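Local coordinates for protein transcriptional activator of comK gene (PDB 2HQB) that probably activates transcription of the competence gene comK as a membrane-anchored lipoprotein built like the substrate-binding proteins of ABC transporters, at residues V131-W137 with V158-W164; G189-H193 with I208-Q214; F115-V119 with Q276-I281. One frame throughout, in Å; residues are numbered along the deposited sequence.

Contact 1: residues V131-W137 with V158-W164; sequences VIAAFPW and VRYVGEW
The ends of strands 128-133 and 155-160 run parallel; over 131-133 and 158-160 the axes are 4.8 Å apart and cross at -18°, pairing Val131 with Val158, Ile132 with Arg159 and Ala133 with Tyr160. Three hydrogen bonds fix this register: Arg159 N to Val131 O (2.8 Å), Ala133 N to Arg159 O (2.9 Å) and a very short Val161 N to Ala133 O (2.5 Å). Beyond them the chains become loops and side chains take over. Tyr160 (chi1 m, chi2 111°) lays its ring against Pro136, CG 3.8 Å from the ring centroid (CH-pi). Trp164 (m, 92°) receives Ala134 CB over its six-membered ring, 3.9 Å from the centroid, while Phe135 (m, 95°) points its edge at the five-membered ring in an offset edge-to-face pair, centroids 5.0 Å apart, planes at 73°. Trp137 (p, -103°) brings CH2 within 3.9 Å of Trp164 CZ2. In this beta-alpha-beta unit connecting helix 139-150 packs on Val131, Ala133, Val158 and Tyr160, and helix 167-178 on Ile132, Arg159 and Val161.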
loop_
_atom_site.group_PDB
_atom_site.type_symbol
_atom_site.label_atom_id
_atom_site.label_comp_id
_atom_site.label_asym_id
_atom_site.label_seq_id
_atom_site.Cartn_x
_atom_site.Cartn_y
_atom_site.Cartn_z
ATOM N N VAL A 131 2.697 -3.364 16.417
ATOM C CA VAL A 131 2.484 -2.526 15.263
ATOM C C VAL A 131 2.816 -1.090 15.616
ATOM O O VAL A 131 2.333 -0.602 16.632
ATOM C CB VAL A 131 1.018 -2.498 14.814
ATOM C CG1 VAL A 131 0.858 -1.511 13.639
ATOM C CG2 VAL A 131 0.585 -3.844 14.386
ATOM N N ILE A 132 3.641 -0.428 14.798
ATOM C CA ILE A 132 3.933 1.007 14.970
ATOM C C ILE A 132 3.315 1.645 13.707
ATOM O O ILE A 132 3.906 1.645 12.631
ATOM C CB ILE A 132 5.441 1.326 14.985
ATOM C CG1 ILE A 132 6.123 0.579 16.121
ATOM C CG2 ILE A 132 5.651 2.834 15.131
ATOM C CD1 ILE A 132 7.630 0.869 16.269
ATOM N N ALA A 133 2.099 2.139 13.831
ATOM C CA ALA A 133 1.430 2.734 12.695
ATOM C C ALA A 133 1.288 4.229 12.884
ATOM O O ALA A 133 1.745 4.790 13.885
ATOM C CB ALA A 133 0.077 2.105 12.497
ATOM N N ALA A 134 0.648 4.877 11.916
ATOM C CA ALA A 134 0.484 6.318 11.973
ATOM C C ALA A 134 -0.851 6.664 12.583
ATOM O O ALA A 134 -0.932 7.474 13.514
ATOM C CB ALA A 134 0.607 6.909 10.569
ATOM N N PHE A 135 -1.901 6.033 12.070
ATOM C CA PHE A 135 -3.238 6.300 12.567
ATOM C C PHE A 135 -4.076 5.048 12.776
ATOM O O PHE A 135 -3.905 4.035 12.092
ATOM C CB PHE A 135 -3.985 7.227 11.619
ATOM C CG PHE A 135 -3.139 8.286 11.023
ATOM C CD1 PHE A 135 -2.559 8.104 9.771
ATOM C CD2 PHE A 135 -2.917 9.480 11.697
ATOM C CE1 PHE A 135 -1.774 9.105 9.202
ATOM C CE2 PHE A 135 -2.131 10.483 11.133
ATOM C CZ PHE A 135 -1.565 10.295 9.893
ATOM N N PRO A 136 -5.031 5.134 13.707
ATOM C CA PRO A 136 -5.970 4.086 14.113
ATOM C C PRO A 136 -6.869 3.574 12.986
ATOM O O PRO A 136 -7.250 2.394 12.964
ATOM C CB PRO A 136 -6.761 4.759 15.204
ATOM C CG PRO A 136 -5.831 5.797 15.723
ATOM C CD PRO A 136 -5.277 6.363 14.474
ATOM N N TRP A 137 -7.194 4.455 12.048
ATOM C CA TRP A 137 -8.037 4.054 10.948
ATOM C C TRP A 137 -7.351 3.141 9.921
ATOM O O TRP A 137 -7.945 2.769 8.916
ATOM C CB TRP A 137 -8.605 5.282 10.264
ATOM C CG TRP A 137 -7.591 6.252 9.758
ATOM C CD1 TRP A 137 -7.232 7.447 10.322
ATOM C CD2 TRP A 137 -6.833 6.134 8.559
ATOM N NE1 TRP A 137 -6.305 8.078 9.539
ATOM C CE2 TRP A 137 -6.039 7.292 8.451
ATOM C CE3 TRP A 137 -6.746 5.156 7.563
ATOM C CZ2 TRP A 137 -5.172 7.500 7.392
ATOM C CZ3 TRP A 137 -5.890 5.361 6.520
ATOM C CH2 TRP A 137 -5.110 6.526 6.437
ATOM N N VAL A 158 0.079 -2.080 19.909
ATOM C CA VAL A 158 -0.125 -1.092 18.868
ATOM C C VAL A 158 0.225 0.277 19.393
ATOM O O VAL A 158 -0.321 0.709 20.391
ATOM C CB VAL A 158 -1.578 -1.054 18.411
ATOM C CG1 VAL A 158 -1.746 -0.022 17.332
ATOM C CG2 VAL A 158 -1.991 -2.412 17.903
ATOM N N ARG A 159 1.168 0.930 18.722
ATOM C CA ARG A 159 1.595 2.292 19.051
ATOM C C ARG A 159 1.343 3.118 17.794
ATOM O O ARG A 159 1.579 2.661 16.681
ATOM C CB ARG A 159 3.085 2.356 19.413
ATOM C CG ARG A 159 3.448 1.707 20.741
ATOM C CD ARG A 159 2.555 2.201 21.865
ATOM N NE ARG A 159 1.637 1.161 22.318
ATOM C CZ ARG A 159 1.739 0.541 23.490
ATOM N NH1 ARG A 159 2.717 0.853 24.338
ATOM N NH2 ARG A 159 0.859 -0.391 23.821
ATOM N N TYR A 160 0.861 4.335 17.979
ATOM C CA TYR A 160 0.569 5.215 16.860
ATOM C C TYR A 160 1.575 6.354 16.746
ATOM O O TYR A 160 1.866 7.027 17.721
ATOM C CB TYR A 160 -0.863 5.790 17.004
ATOM C CG TYR A 160 -1.937 4.730 16.774
ATOM C CD1 TYR A 160 -2.756 4.263 17.820
ATOM C CD2 TYR A 160 -2.048 4.111 15.533
ATOM C CE1 TYR A 160 -3.629 3.207 17.633
ATOM C CE2 TYR A 160 -2.909 3.065 15.335
ATOM C CZ TYR A 160 -3.695 2.603 16.385
ATOM O OH TYR A 160 -4.480 1.492 16.136
ATOM N N VAL A 161 2.135 6.556 15.555
ATOM C CA VAL A 161 3.036 7.691 15.341
ATOM C C VAL A 161 2.098 8.821 14.952
ATOM O O VAL A 161 1.027 8.601 14.359
ATOM C CB VAL A 161 3.938 7.518 14.151
ATOM C CG1 VAL A 161 4.819 8.728 14.024
ATOM C CG2 VAL A 161 4.716 6.280 14.268
ATOM N N GLY A 162 2.453 10.046 15.251
ATOM C CA GLY A 162 1.508 11.064 14.845
ATOM C C GLY A 162 1.259 11.043 13.342
ATOM O O GLY A 162 0.153 11.304 12.893
ATOM N N GLU A 163 2.320 10.781 12.566
ATOM C CA GLU A 163 2.238 10.736 11.098
ATOM C C GLU A 163 3.097 9.688 10.360
ATOM O O GLU A 163 3.603 8.746 10.963
ATOM C CB GLU A 163 2.531 12.112 10.506
ATOM C CG GLU A 163 2.432 12.072 8.972
ATOM C CD GLU A 163 2.130 13.402 8.349
ATOM O OE1 GLU A 163 2.806 14.384 8.757
ATOM O OE2 GLU A 163 1.230 13.447 7.460
ATOM N N TRP A 164 3.251 9.851 9.050
ATOM C CA TRP A 164 4.006 8.901 8.251
ATOM C C TRP A 164 5.498 9.152 8.065
ATOM O O TRP A 164 6.221 8.267 7.613
ATOM C CB TRP A 164 3.422 8.782 6.856
ATOM C CG TRP A 164 1.960 8.747 6.764
ATOM C CD1 TRP A 164 1.132 9.804 6.585
ATOM C CD2 TRP A 164 1.138 7.578 6.739
ATOM N NE1 TRP A 164 -0.165 9.369 6.432
ATOM C CE2 TRP A 164 -0.185 8.006 6.531
ATOM C CE3 TRP A 164 1.392 6.212 6.878
ATOM C CZ2 TRP A 164 -1.245 7.120 6.461
ATOM C CZ3 TRP A 164 0.345 5.342 6.809
ATOM C CH2 TRP A 164 -0.963 5.792 6.605
#

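Contact 2: residues G189-H193 with I208-Q214; sequences GDGYH and IGYVGDQ
His193, at the start of helix 193-203, carries the largest share of the buried surface, followed by Tyr210 on strand 206-211 and Asp190 in the loop that precedes the helix. In that loop Gly189 is extended (phi/psi -152/113°) and Asp190 turns to -52/-50°. The backbones stay apart, Asp190 CA to Tyr210 CA being 6.9 Å, and mostly side chains bridge the gap. With chi1 t (-175°) and chi2 79°, His193 sends its imidazole at the strand backbone. Its CE1 reaches Tyr210 N at 3.0 Å and, in the plane of the ring, Ile208 O at 3.5 Å; Tyr210 CB lies over a face of the imidazole, 3.2 Å from His193 ND1. That ND1 is hydrogen-bonded to Pro187 O, and NE2 of His193 comes to 3.3 Å from Gln214 CG. Strand 184-186, helix 193-203 and strand 206-211 form a parallel beta-alpha-beta crossover; the contact lies where the chain leaves the C-terminal ends of the two strands, the edge where this periplasmic-binding-protein-like fold usually places its ligand cleft. Tyr210, chi1 t (-166°) and chi2 64°, turns its ring back under the loop: Gly189 N stands over one face, 3.7 Å from Tyr210 CD2, and Asp190 OD2 lies at the ring edge, 3.6 Å from Tyr210 CE2. Asp190 has chi1 m, and its OD1 approaches Val211 CB at 3.5 Å. Val211 takes a positive phi (60°), as does Gln214 (41°), and Gln214 NE2 donates to Tyr210 O (3.1 Å).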
loop_
_atom_site.group_PDB
_atom_site.type_symbol
_atom_site.label_atom_id
_atom_site.label_comp_id
_atom_site.label_asym_id
_atom_site.label_seq_id
_atom_site.Cartn_x
_atom_site.Cartn_y
_atom_site.Cartn_z
ATOM N N GLY A 189 4.134 2.352 8.206
ATOM C CA GLY A 189 4.174 3.747 7.782
ATOM C C GLY A 189 5.234 3.831 6.720
ATOM O O GLY A 189 6.389 3.611 7.027
ATOM N N ASP A 190 4.852 4.108 5.473
ATOM C CA ASP A 190 5.834 4.186 4.360
ATOM C C ASP A 190 6.964 5.113 4.692
ATOM O O ASP A 190 8.125 4.771 4.543
ATOM C CB ASP A 190 5.204 4.717 3.085
ATOM C CG ASP A 190 4.131 3.814 2.547
ATOM O OD1 ASP A 190 4.497 2.856 1.833
ATOM O OD2 ASP A 190 2.940 4.077 2.845
ATOM N N GLY A 191 6.620 6.306 5.136
ATOM C CA GLY A 191 7.666 7.238 5.484
ATOM C C GLY A 191 8.804 6.734 6.366
ATOM O O GLY A 191 9.964 6.866 5.972
ATOM N N TYR A 192 8.496 6.145 7.534
ATOM C CA TYR A 192 9.551 5.708 8.461
ATOM C C TYR A 192 9.868 4.257 8.460
ATOM O O TYR A 192 10.721 3.822 9.208
ATOM C CB TYR A 192 9.196 6.103 9.891
ATOM C CG TYR A 192 7.873 5.548 10.328
ATOM C CD1 TYR A 192 7.688 4.159 10.512
ATOM C CD2 TYR A 192 6.773 6.396 10.495
ATOM C CE1 TYR A 192 6.423 3.646 10.844
ATOM C CE2 TYR A 192 5.502 5.896 10.825
ATOM C CZ TYR A 192 5.336 4.524 10.994
ATOM O OH TYR A 192 4.083 4.044 11.282
ATOM N N HIS A 193 9.182 3.505 7.624
ATOM C CA HIS A 193 9.368 2.078 7.562
ATOM C C HIS A 193 10.821 1.586 7.600
ATOM O O HIS A 193 11.185 0.823 8.512
ATOM C CB HIS A 193 8.638 1.531 6.347
ATOM C CG HIS A 193 8.661 0.044 6.259
ATOM N ND1 HIS A 193 7.827 -0.755 7.011
ATOM C CD2 HIS A 193 9.438 -0.790 5.534
ATOM C CE1 HIS A 193 8.092 -2.022 6.753
ATOM N NE2 HIS A 193 9.064 -2.074 5.859
ATOM N N ILE A 208 8.022 -7.079 9.720
ATOM C CA ILE A 208 7.131 -7.416 8.596
ATOM C C ILE A 208 7.206 -6.239 7.605
ATOM O O ILE A 208 7.000 -5.083 7.995
ATOM C CB ILE A 208 5.635 -7.590 9.006
ATOM C CG1 ILE A 208 5.464 -8.763 9.977
ATOM C CG2 ILE A 208 4.795 -7.867 7.761
ATOM C CD1 ILE A 208 5.956 -10.064 9.441
ATOM N N GLY A 209 7.521 -6.527 6.342
ATOM C CA GLY A 209 7.593 -5.479 5.334
ATOM C C GLY A 209 6.277 -4.730 5.094
ATOM O O GLY A 209 5.180 -5.277 5.256
ATOM N N TYR A 210 6.388 -3.471 4.683
ATOM C CA TYR A 210 5.217 -2.642 4.433
ATOM C C TYR A 210 5.123 -2.082 3.012
ATOM O O TYR A 210 6.025 -1.385 2.559
ATOM C CB TYR A 210 5.194 -1.467 5.415
ATOM C CG TYR A 210 3.866 -0.763 5.440
ATOM C CD1 TYR A 210 2.716 -1.443 5.889
ATOM C CD2 TYR A 210 3.742 0.568 5.012
ATOM C CE1 TYR A 210 1.475 -0.826 5.920
ATOM C CE2 TYR A 210 2.489 1.209 5.028
ATOM C CZ TYR A 210 1.353 0.493 5.489
ATOM O OH TYR A 210 0.095 1.073 5.498
ATOM N N VAL A 211 4.011 -2.371 2.338
ATOM C CA VAL A 211 3.728 -1.894 0.981
ATOM C C VAL A 211 4.721 -2.322 -0.088
ATOM O O VAL A 211 4.408 -2.261 -1.261
ATOM C CB VAL A 211 3.566 -0.356 0.973
ATOM C CG1 VAL A 211 3.272 0.138 -0.392
ATOM C CG2 VAL A 211 2.409 0.045 1.901
ATOM N N GLY A 212 5.904 -2.786 0.308
ATOM C CA GLY A 212 6.899 -3.227 -0.655
ATOM C C GLY A 212 7.467 -4.592 -0.279
ATOM O O GLY A 212 7.436 -4.985 0.874
ATOM N N ASP A 213 8.023 -5.323 -1.237
ATOM C CA ASP A 213 8.575 -6.633 -0.922
ATOM C C ASP A 213 9.620 -6.617 0.169
ATOM O O ASP A 213 9.891 -7.664 0.771
ATOM C CB ASP A 213 9.161 -7.299 -2.129
ATOM C CG ASP A 213 9.534 -8.714 -1.849
ATOM O OD1 ASP A 213 8.623 -9.491 -1.502
ATOM O OD2 ASP A 213 10.738 -9.046 -1.970
ATOM N N GLN A 214 10.225 -5.455 0.407
ATOM C CA GLN A 214 11.178 -5.281 1.508
ATOM C C GLN A 214 12.181 -6.347 1.827
ATOM O O GLN A 214 12.947 -6.140 2.742
ATOM C CB GLN A 214 10.471 -5.087 2.841
ATOM C CG GLN A 214 9.663 -3.826 3.085
ATOM C CD GLN A 214 9.966 -2.689 2.148
ATOM O OE1 GLN A 214 11.119 -2.403 1.832
ATOM N NE2 GLN A 214 8.917 -2.009 1.714
#

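Contact 3: residues F115-V119 with Q276-I281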
loop_
_atom_site.group_PDB
_atom_site.type_symbol
_atom_site.label_atom_id
_atom_site.label_comp_id
_atom_site.label_asym_id
_atom_site.label_seq_id
_atom_site.Cartn_x
_atom_site.Cartn_y
_atom_site.Cartn_z
ATOM N N PHE A 115 -2.949 -11.895 7.662
ATOM C CA PHE A 115 -1.976 -12.905 7.261
ATOM C C PHE A 115 -0.555 -12.564 7.672
ATOM O O PHE A 115 0.224 -13.463 8.010
ATOM C CB PHE A 115 -2.033 -13.103 5.748
ATOM C CG PHE A 115 -3.372 -13.496 5.267
ATOM C CD1 PHE A 115 -3.955 -14.663 5.729
ATOM C CD2 PHE A 115 -4.093 -12.661 4.444
ATOM C CE1 PHE A 115 -5.235 -14.988 5.391
ATOM C CE2 PHE A 115 -5.389 -12.980 4.093
ATOM C CZ PHE A 115 -5.964 -14.152 4.574
ATOM N N GLY A 116 -0.215 -11.271 7.607
ATOM C CA GLY A 116 1.103 -10.810 8.001
ATOM C C GLY A 116 1.261 -11.038 9.494
ATOM O O GLY A 116 2.314 -11.472 9.967
ATOM N N GLY A 117 0.199 -10.735 10.234
ATOM C CA GLY A 117 0.202 -10.944 11.669
ATOM C C GLY A 117 0.306 -12.426 12.039
ATOM O O GLY A 117 0.817 -12.762 13.116
HETATM N N MSE A 118 -0.176 -13.333 11.188
HETATM C CA MSE A 118 -0.035 -14.750 11.544
HETATM C C MSE A 118 1.461 -15.086 11.564
HETATM O O MSE A 118 1.977 -15.625 12.555
HETATM C CB MSE A 118 -0.755 -15.673 10.559
HETATM C CG MSE A 118 -2.264 -15.785 10.757
HETATM SE SE MSE A 118 -3.166 -16.542 9.145
HETATM C CE MSE A 118 -2.388 -18.342 9.135
ATOM N N VAL A 119 2.156 -14.754 10.476
ATOM C CA VAL A 119 3.589 -15.004 10.393
ATOM C C VAL A 119 4.254 -14.320 11.589
ATOM O O VAL A 119 5.054 -14.910 12.308
ATOM C CB VAL A 119 4.221 -14.404 9.114
ATOM C CG1 VAL A 119 5.656 -14.863 9.012
ATOM C CG2 VAL A 119 3.456 -14.792 7.879
ATOM N N GLN A 276 0.472 -22.917 5.815
ATOM C CA GLN A 276 -0.737 -22.558 6.533
ATOM C C GLN A 276 -1.389 -21.277 6.009
ATOM O O GLN A 276 -2.599 -21.257 5.716
ATOM C CB GLN A 276 -0.422 -22.413 8.012
ATOM C CG GLN A 276 -1.665 -22.267 8.832
ATOM C CD GLN A 276 -1.391 -22.515 10.278
ATOM O OE1 GLN A 276 -0.269 -22.864 10.648
ATOM N NE2 GLN A 276 -2.408 -22.345 11.117
ATOM N N ILE A 277 -0.569 -20.225 5.894
ATOM C CA ILE A 277 -0.969 -18.902 5.405
ATOM C C ILE A 277 -1.281 -18.932 3.916
ATOM O O ILE A 277 -2.348 -18.486 3.475
ATOM C CB ILE A 277 0.163 -17.905 5.626
ATOM C CG1 ILE A 277 0.521 -17.904 7.101
ATOM C CG2 ILE A 277 -0.227 -16.515 5.129
ATOM C CD1 ILE A 277 1.566 -16.927 7.445
ATOM N N THR A 278 -0.333 -19.450 3.146
ATOM C CA THR A 278 -0.503 -19.555 1.713
ATOM C C THR A 278 -1.877 -20.177 1.463
ATOM O O THR A 278 -2.571 -19.833 0.494
ATOM C CB THR A 278 0.600 -20.423 1.101
ATOM O OG1 THR A 278 1.820 -20.246 1.837
ATOM C CG2 THR A 278 0.858 -19.993 -0.339
ATOM N N ASP A 279 -2.284 -21.071 2.362
ATOM C CA ASP A 279 -3.590 -21.722 2.255
ATOM C C ASP A 279 -4.716 -20.826 2.768
ATOM O O ASP A 279 -5.798 -20.768 2.165
ATOM C CB ASP A 279 -3.596 -23.055 3.005
ATOM C CG ASP A 279 -2.717 -24.099 2.334
ATOM O OD1 ASP A 279 -2.428 -23.915 1.129
ATOM O OD2 ASP A 279 -2.330 -25.095 2.997
ATOM N N ALA A 280 -4.468 -20.121 3.871
ATOM C CA ALA A 280 -5.473 -19.210 4.421
ATOM C C ALA A 280 -5.780 -18.141 3.376
ATOM O O ALA A 280 -6.943 -17.772 3.162
ATOM C CB ALA A 280 -4.963 -18.563 5.693
ATOM N N ILE A 281 -4.730 -17.655 2.719
ATOM C CA ILE A 281 -4.886 -16.633 1.704
ATOM C C ILE A 281 -5.754 -17.148 0.551
ATOM O O ILE A 281 -6.755 -16.514 0.160
ATOM C CB ILE A 281 -3.482 -16.145 1.218
ATOM C CG1 ILE A 281 -2.867 -15.280 2.325
ATOM C CG2 ILE A 281 -3.596 -15.299 -0.060
ATOM C CD1 ILE A 281 -1.391 -15.217 2.287
#
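Phe115 spreads its ring beneath Ile281, whose CG1 sits 3.5 Å from the ring centroid and only 12° off the normal, a CH-pi contact over the face. The same side chain meets two more residues of the opposing helix: Phe115 CE1 lies 3.6 Å from Ala280 CB, and Phe115 CB is 3.9 Å from Ile277 CG2. One turn further on, the selenomethionine Met118 reaches across with its terminal methyl, CE approaching Ile277 CG1 at 3.6 Å and Ala280 CB at 4.3 Å. Ile277 thus touches both Phe115 and Met118, and Ala280 CB likewise lies against both. Contacts between the segments are apolar. Leu262 of strand 260-262 also touches Ile277 and Ile281, and Phe255 packs edge-to-face on Phe115. The short helical segments run nearly antiparallel, at 167°, with axes 10.2 Å apart: antiparallel helix packing that holds the C-terminal helix 271-286 against helix 110-122, within the lobe containing the mixed sheet.

Contacts 1 and 2 lie on the same mixed sheet, contact 1 at one edge and contact 2 at the next pair, 184-186 and 206-211, with centres about 13 Å apart. They touch through Tyr192, whose OH is 2.8 Å from Ile132 O, a probable hydrogen bond. Contact 3 lies about 18 Å from contact 2, centre to centre, and about 23 Å from contact 1; Ile208 CD1 meets Gly116 O at 3.9 Å. Along the chain contacts 1 and 2 follow in series, both enclosed by contact 3. Contacts 1 and 2 thus sit at strand C-termini, where this binding-protein fold usually has its cleft, while contact 3 packs the final helix on the same lobe.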